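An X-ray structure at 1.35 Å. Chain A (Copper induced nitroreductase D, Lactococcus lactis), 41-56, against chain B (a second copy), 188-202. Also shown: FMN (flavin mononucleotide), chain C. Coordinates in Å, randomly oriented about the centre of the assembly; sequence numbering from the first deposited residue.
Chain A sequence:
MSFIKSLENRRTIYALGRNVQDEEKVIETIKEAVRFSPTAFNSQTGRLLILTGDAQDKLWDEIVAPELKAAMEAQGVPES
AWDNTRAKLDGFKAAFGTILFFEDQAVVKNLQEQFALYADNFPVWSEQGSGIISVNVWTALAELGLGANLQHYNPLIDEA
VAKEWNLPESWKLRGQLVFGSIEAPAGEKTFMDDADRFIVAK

Chain A (41-56) FNSQTGRLLILTGDAQ
Chain B, residues 188-202: EKTFMDDADRFIVAK

Two copies of the protein join through a parallel strand pair: Leu48(A) to Leu51(A) beside Phe198(B) to Ala201(B), axes 4.8 Å apart at 12°, in register Leu48(A)-Phe198(B) through Leu51(A)-Ala201(B). The backbones are extended (phi near -120°, psi near 130°). Leu48(A) and Ile50(A) each use both N and O, and Thr52(A) adds its N: Leu48(A) N to Arg197(B) O (2.8 Å), Ile199(B) N to Leu48(A) O (3.0 Å), Ile50(A) N to Ile199(B) O (2.8 Å), Ala201(B) N to Ile50(A) O (2.9 Å), and Thr52(A) N to Ala201(B) O (3.1 Å).

Apolar side chains fit both faces. Leu48(A) (m, p) and Ile50(A) (m, t) share one with Phe198(B) and Val200(B); Leu49(A) (t, p) and Leu51(A) (m, t) share the other with Ile199(B) and Ala201(B), whose small CB lies 3.8 Å from Leu51(A) CD2.

Polar groups close the ends. Asn42(A), chi1 t, donates ND2 to Thr190(B) O (3.0 Å); water 1 lies between Asn42(A) OD1 (2.7 Å) and Thr190(B) O (2.9 Å). Water 3 links Gly46(A) O to Arg197(B) NH1, 2.8 Å from each. Arg47(A) NH1 satisfies its own chain's Gln44(A) O (2.7 Å) and Gly46(A) O (2.9 Å), while Met192(B) CE covers one guanidinium face. Water 5 joins Thr52(A) OG1 (2.7 Å) to Ala201(B) O (2.9 Å). Beyond the strands, Lys189(B) NZ donates to FMN O1P (2.7 Å). The stretches bury 917 Å², both sides summed; Ile50(A) is buried, whereas Val200(B) stays exposed.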

# COMPACT_ATOMS: atom_id res chain seq x y z
N PHE A 41 6.43 0.38 -12.55
CA PHE A 41 6.58 0.82 -13.94
C PHE A 41 5.58 1.89 -14.34
O PHE A 41 5.26 2.07 -15.53
CB PHE A 41 6.56 -0.38 -14.88
N ASN A 42 5.11 2.65 -13.35
CA ASN A 42 4.08 3.67 -13.58
C ASN A 42 2.88 3.10 -14.30
O ASN A 42 2.25 3.80 -15.10
CB ASN A 42 4.66 4.89 -14.33
CG ASN A 42 3.79 6.11 -14.19
OD1 ASN A 42 3.17 6.32 -13.13
ND2 ASN A 42 3.74 6.94 -15.23
N SER A 43 2.53 1.87 -13.97
CA SER A 43 1.46 1.14 -14.66
C SER A 43 0.08 1.63 -14.29
O SER A 43 -0.87 1.40 -15.03
CB SER A 43 1.58 -0.36 -14.36
OG SER A 43 1.61 -0.61 -12.97
N GLN A 44 -0.06 2.29 -13.14
CA GLN A 44 -1.33 2.92 -12.77
C GLN A 44 -2.53 2.00 -12.99
O GLN A 44 -3.51 2.36 -13.65
CB GLN A 44 -1.51 4.22 -13.56
CG GLN A 44 -0.42 5.23 -13.30
CD GLN A 44 -0.38 6.27 -14.38
OE1 GLN A 44 0.47 6.23 -15.31
NE2 GLN A 44 -1.31 7.19 -14.30
N THR A 45 -2.48 0.84 -12.34
CA THR A 45 -3.49 -0.19 -12.55
C THR A 45 -4.77 -0.01 -11.74
O THR A 45 -5.75 -0.70 -11.98
CB THR A 45 -2.89 -1.56 -12.24
OG1 THR A 45 -2.14 -1.47 -11.04
CG2 THR A 45 -1.95 -1.99 -13.34
N GLY A 46 -4.76 0.94 -10.80
CA GLY A 46 -5.91 1.16 -9.94
C GLY A 46 -7.06 1.81 -10.70
O GLY A 46 -6.85 2.69 -11.54
N ARG A 47 -8.28 1.38 -10.39
CA ARG A 47 -9.49 1.96 -10.97
C ARG A 47 -10.46 2.18 -9.81
O ARG A 47 -10.54 1.35 -8.91
CB ARG A 47 -10.15 1.00 -11.96
CG ARG A 47 -9.22 0.51 -13.09
CD ARG A 47 -8.97 1.61 -14.15
NE ARG A 47 -8.05 1.18 -15.20
CZ ARG A 47 -6.73 1.42 -15.21
NH1 ARG A 47 -6.15 2.10 -14.24
NH2 ARG A 47 -6.00 0.96 -16.22
N LEU A 48 -11.21 3.29 -9.83
CA LEU A 48 -12.14 3.60 -8.76
C LEU A 48 -13.55 3.83 -9.28
O LEU A 48 -13.74 4.49 -10.31
CB LEU A 48 -11.74 4.86 -8.01
CG LEU A 48 -10.65 4.75 -6.96
CD1 LEU A 48 -9.32 4.32 -7.52
CD2 LEU A 48 -10.51 6.10 -6.26
N LEU A 49 -14.51 3.29 -8.55
CA LEU A 49 -15.90 3.67 -8.66
C LEU A 49 -16.30 4.35 -7.36
O LEU A 49 -16.23 3.75 -6.28
CB LEU A 49 -16.76 2.43 -8.90
CG LEU A 49 -18.27 2.65 -8.92
CD1 LEU A 49 -18.67 3.58 -10.06
CD2 LEU A 49 -18.97 1.29 -9.03
N ILE A 50 -16.67 5.63 -7.44
CA ILE A 50 -17.00 6.45 -6.28
C ILE A 50 -18.50 6.67 -6.25
O ILE A 50 -19.04 7.29 -7.16
CB ILE A 50 -16.28 7.80 -6.33
CG1 ILE A 50 -14.76 7.59 -6.40
CG2 ILE A 50 -16.65 8.68 -5.15
CD1 ILE A 50 -13.97 8.84 -6.84
N LEU A 51 -19.16 6.13 -5.24
CA LEU A 51 -20.61 6.18 -5.13
C LEU A 51 -21.04 7.06 -3.97
O LEU A 51 -20.55 6.90 -2.84
CB LEU A 51 -21.16 4.77 -4.88
CG LEU A 51 -20.77 3.71 -5.92
CD1 LEU A 51 -21.44 2.42 -5.53
CD2 LEU A 51 -21.13 4.12 -7.35
N THR A 52 -21.99 7.95 -4.23
CA THR A 52 -22.62 8.77 -3.20
C THR A 52 -24.12 8.79 -3.44
O THR A 52 -24.61 8.25 -4.44
CB THR A 52 -22.04 10.20 -3.14
OG1 THR A 52 -22.39 10.92 -4.33
CG2 THR A 52 -20.53 10.17 -2.97
N GLY A 53 -24.87 9.37 -2.51
CA GLY A 53 -26.30 9.58 -2.73
C GLY A 53 -27.05 8.30 -3.02
O GLY A 53 -26.90 7.29 -2.32
N ASP A 54 -27.89 8.35 -4.05
CA ASP A 54 -28.72 7.20 -4.43
C ASP A 54 -27.89 5.97 -4.75
O ASP A 54 -28.30 4.86 -4.47
CB ASP A 54 -29.58 7.53 -5.65
CG ASP A 54 -30.73 8.45 -5.33
OD1 ASP A 54 -30.86 8.91 -4.19
OD2 ASP A 54 -31.52 8.72 -6.26
N ALA A 55 -26.70 6.16 -5.34
CA ALA A 55 -25.85 5.04 -5.69
C ALA A 55 -25.30 4.36 -4.44
O ALA A 55 -25.16 3.14 -4.39
CB ALA A 55 -24.70 5.51 -6.61
N GLN A 56 -25.01 5.16 -3.42
CA GLN A 56 -24.55 4.64 -2.14
C GLN A 56 -25.67 3.79 -1.49
O GLN A 56 -25.44 2.68 -1.02
CB GLN A 56 -24.17 5.83 -1.25
CG GLN A 56 -24.12 5.57 0.26
CD GLN A 56 -23.01 4.65 0.69
OE1 GLN A 56 -22.19 4.20 -0.12
NE2 GLN A 56 -22.97 4.36 2.00
N GLU B 188 10.93 12.75 -15.51
CA GLU B 188 9.59 13.11 -15.90
C GLU B 188 8.65 11.94 -15.66
O GLU B 188 9.07 10.78 -15.68
CB GLU B 188 9.60 13.50 -17.37
CG GLU B 188 10.37 14.76 -17.64
CD GLU B 188 10.62 14.95 -19.12
OE1 GLU B 188 9.99 14.24 -19.94
OE2 GLU B 188 11.43 15.83 -19.46
N LYS B 189 7.39 12.25 -15.42
CA LYS B 189 6.37 11.23 -15.18
C LYS B 189 5.05 11.69 -15.76
O LYS B 189 4.66 12.84 -15.61
CB LYS B 189 6.22 10.97 -13.67
CG LYS B 189 5.22 9.90 -13.33
CD LYS B 189 5.22 9.50 -11.85
CE LYS B 189 4.81 10.62 -10.96
NZ LYS B 189 4.45 10.08 -9.61
N THR B 190 4.38 10.79 -16.44
CA THR B 190 3.06 11.04 -17.01
C THR B 190 1.97 10.40 -16.14
O THR B 190 2.25 9.59 -15.25
CB THR B 190 2.96 10.49 -18.43
OG1 THR B 190 3.11 9.06 -18.42
CG2 THR B 190 4.01 11.12 -19.35
N PHE B 191 0.74 10.77 -16.41
CA PHE B 191 -0.45 10.29 -15.70
C PHE B 191 -1.49 9.91 -16.74
O PHE B 191 -1.62 10.57 -17.79
CB PHE B 191 -1.00 11.38 -14.79
CG PHE B 191 -0.00 11.92 -13.81
CD1 PHE B 191 0.12 11.36 -12.54
CD2 PHE B 191 0.80 12.99 -14.14
CE1 PHE B 191 1.03 11.86 -11.63
CE2 PHE B 191 1.73 13.51 -13.27
CZ PHE B 191 1.86 12.94 -11.99
N MET B 192 -2.27 8.88 -16.43
CA MET B 192 -3.43 8.51 -17.23
C MET B 192 -4.45 9.63 -17.25
O MET B 192 -4.49 10.50 -16.39
CB MET B 192 -4.19 7.34 -16.56
CG MET B 192 -3.58 5.97 -16.64
SD MET B 192 -4.67 4.85 -15.73
CE MET B 192 -6.08 4.81 -16.82
N ASP B 193 -5.33 9.55 -18.24
CA ASP B 193 -6.54 10.36 -18.27
C ASP B 193 -7.42 9.94 -17.10
O ASP B 193 -7.73 8.76 -16.94
CB ASP B 193 -7.22 10.09 -19.60
CG ASP B 193 -8.42 10.98 -19.86
OD1 ASP B 193 -8.99 11.59 -18.95
OD2 ASP B 193 -8.83 11.04 -21.02
N ASP B 194 -7.84 10.91 -16.30
CA ASP B 194 -8.81 10.67 -15.21
C ASP B 194 -10.02 9.84 -15.69
O ASP B 194 -10.53 8.99 -14.97
CB ASP B 194 -9.38 11.98 -14.66
CG ASP B 194 -8.44 12.75 -13.77
OD1 ASP B 194 -7.37 12.23 -13.37
OD2 ASP B 194 -8.78 13.92 -13.47
N ALA B 195 -10.50 10.11 -16.91
CA ALA B 195 -11.73 9.49 -17.40
C ALA B 195 -11.57 7.99 -17.53
O ALA B 195 -12.57 7.26 -17.55
CB ALA B 195 -12.12 10.09 -18.77
N ASP B 196 -10.33 7.52 -17.66
CA ASP B 196 -10.07 6.09 -17.81
C ASP B 196 -9.90 5.32 -16.47
O ASP B 196 -9.87 4.09 -16.47
CB ASP B 196 -8.84 5.86 -18.70
CG ASP B 196 -9.04 6.35 -20.13
OD1 ASP B 196 -10.20 6.34 -20.64
OD2 ASP B 196 -8.02 6.75 -20.75
N ARG B 197 -9.83 6.02 -15.34
CA ARG B 197 -9.66 5.31 -14.07
C ARG B 197 -10.57 5.75 -12.93
O ARG B 197 -10.56 5.10 -11.91
CB ARG B 197 -8.20 5.33 -13.61
CG ARG B 197 -7.60 6.69 -13.35
CD ARG B 197 -6.26 6.53 -12.63
NE ARG B 197 -5.45 7.75 -12.68
CZ ARG B 197 -4.19 7.85 -12.27
NH1 ARG B 197 -3.62 6.83 -11.66
NH2 ARG B 197 -3.51 8.99 -12.40
N PHE B 198 -11.35 6.82 -13.11
CA PHE B 198 -12.29 7.28 -12.09
C PHE B 198 -13.68 7.41 -12.66
O PHE B 198 -13.90 8.11 -13.65
CB PHE B 198 -11.89 8.65 -11.53
CG PHE B 198 -10.47 8.73 -11.00
CD1 PHE B 198 -10.08 8.03 -9.90
CD2 PHE B 198 -9.55 9.56 -11.60
CE1 PHE B 198 -8.81 8.13 -9.42
CE2 PHE B 198 -8.27 9.67 -11.11
CZ PHE B 198 -7.90 8.96 -10.02
N ILE B 199 -14.64 6.73 -12.04
CA ILE B 199 -16.04 6.87 -12.39
C ILE B 199 -16.75 7.30 -11.11
O ILE B 199 -16.58 6.68 -10.04
CB ILE B 199 -16.64 5.53 -12.81
CG1 ILE B 199 -15.97 5.01 -14.08
CG2 ILE B 199 -18.15 5.68 -13.04
CD1 ILE B 199 -16.41 3.61 -14.45
N VAL B 200 -17.50 8.39 -11.21
CA VAL B 200 -18.27 8.94 -10.11
C VAL B 200 -19.74 8.81 -10.43
O VAL B 200 -20.18 9.20 -11.51
CB VAL B 200 -17.92 10.43 -9.88
CG1 VAL B 200 -18.75 11.01 -8.72
CG2 VAL B 200 -16.45 10.57 -9.58
N ALA B 201 -20.49 8.23 -9.50
CA ALA B 201 -21.93 8.04 -9.67
C ALA B 201 -22.67 8.48 -8.42
O ALA B 201 -22.20 8.28 -7.30
CB ALA B 201 -22.23 6.58 -9.98
N LYS B 202 -23.87 9.04 -8.62
CA LYS B 202 -24.67 9.60 -7.54
C LYS B 202 -25.99 8.85 -7.36
O LYS B 202 -26.64 8.47 -8.34
CB LYS B 202 -24.91 11.10 -7.77
N1 FMN C . 11.33 0.98 -9.40
C2 FMN C . 12.62 0.31 -9.66
O2 FMN C . 13.57 0.95 -10.03
N3 FMN C . 12.68 -1.12 -9.53
C4 FMN C . 11.60 -1.89 -9.14
O4 FMN C . 11.75 -3.06 -8.96
C4A FMN C . 10.31 -1.22 -8.91
N5 FMN C . 9.24 -1.86 -8.59
C5A FMN C . 8.09 -1.09 -8.00
C6 FMN C . 7.01 -1.84 -7.29
C7 FMN C . 6.00 -1.21 -6.69
C7M FMN C . 4.92 -2.02 -6.02
C8 FMN C . 5.98 0.30 -6.72
C8M FMN C . 4.88 1.05 -5.98
C9 FMN C . 6.92 0.99 -7.37
C9A FMN C . 8.06 0.27 -8.05
N10 FMN C . 9.08 0.95 -8.78
C10 FMN C . 10.27 0.26 -9.06
C1' FMN C . 9.06 2.40 -8.94
C2' FMN C . 7.98 2.82 -9.93
O2' FMN C . 8.41 2.52 -11.23
C3' FMN C . 7.72 4.32 -9.72
O3' FMN C . 7.14 4.42 -8.43
C4' FMN C . 6.73 4.86 -10.77
O4' FMN C . 7.34 4.87 -12.05
C5' FMN C . 6.24 6.26 -10.43
O5' FMN C . 7.36 7.13 -10.32
P FMN C . 7.64 7.91 -8.91
O1P FMN C . 6.43 8.64 -8.51
O2P FMN C . 8.04 6.84 -7.83
O3P FMN C . 8.86 8.88 -9.23
O HOH W 1 1.52 8.37 -12.72
O HOH W 2 6.05 8.28 -17.28
O HOH W 3 -4.76 4.36 -10.87
O HOH W 4 -10.01 0.98 -17.58
O HOH W 5 -20.68 10.53 -6.36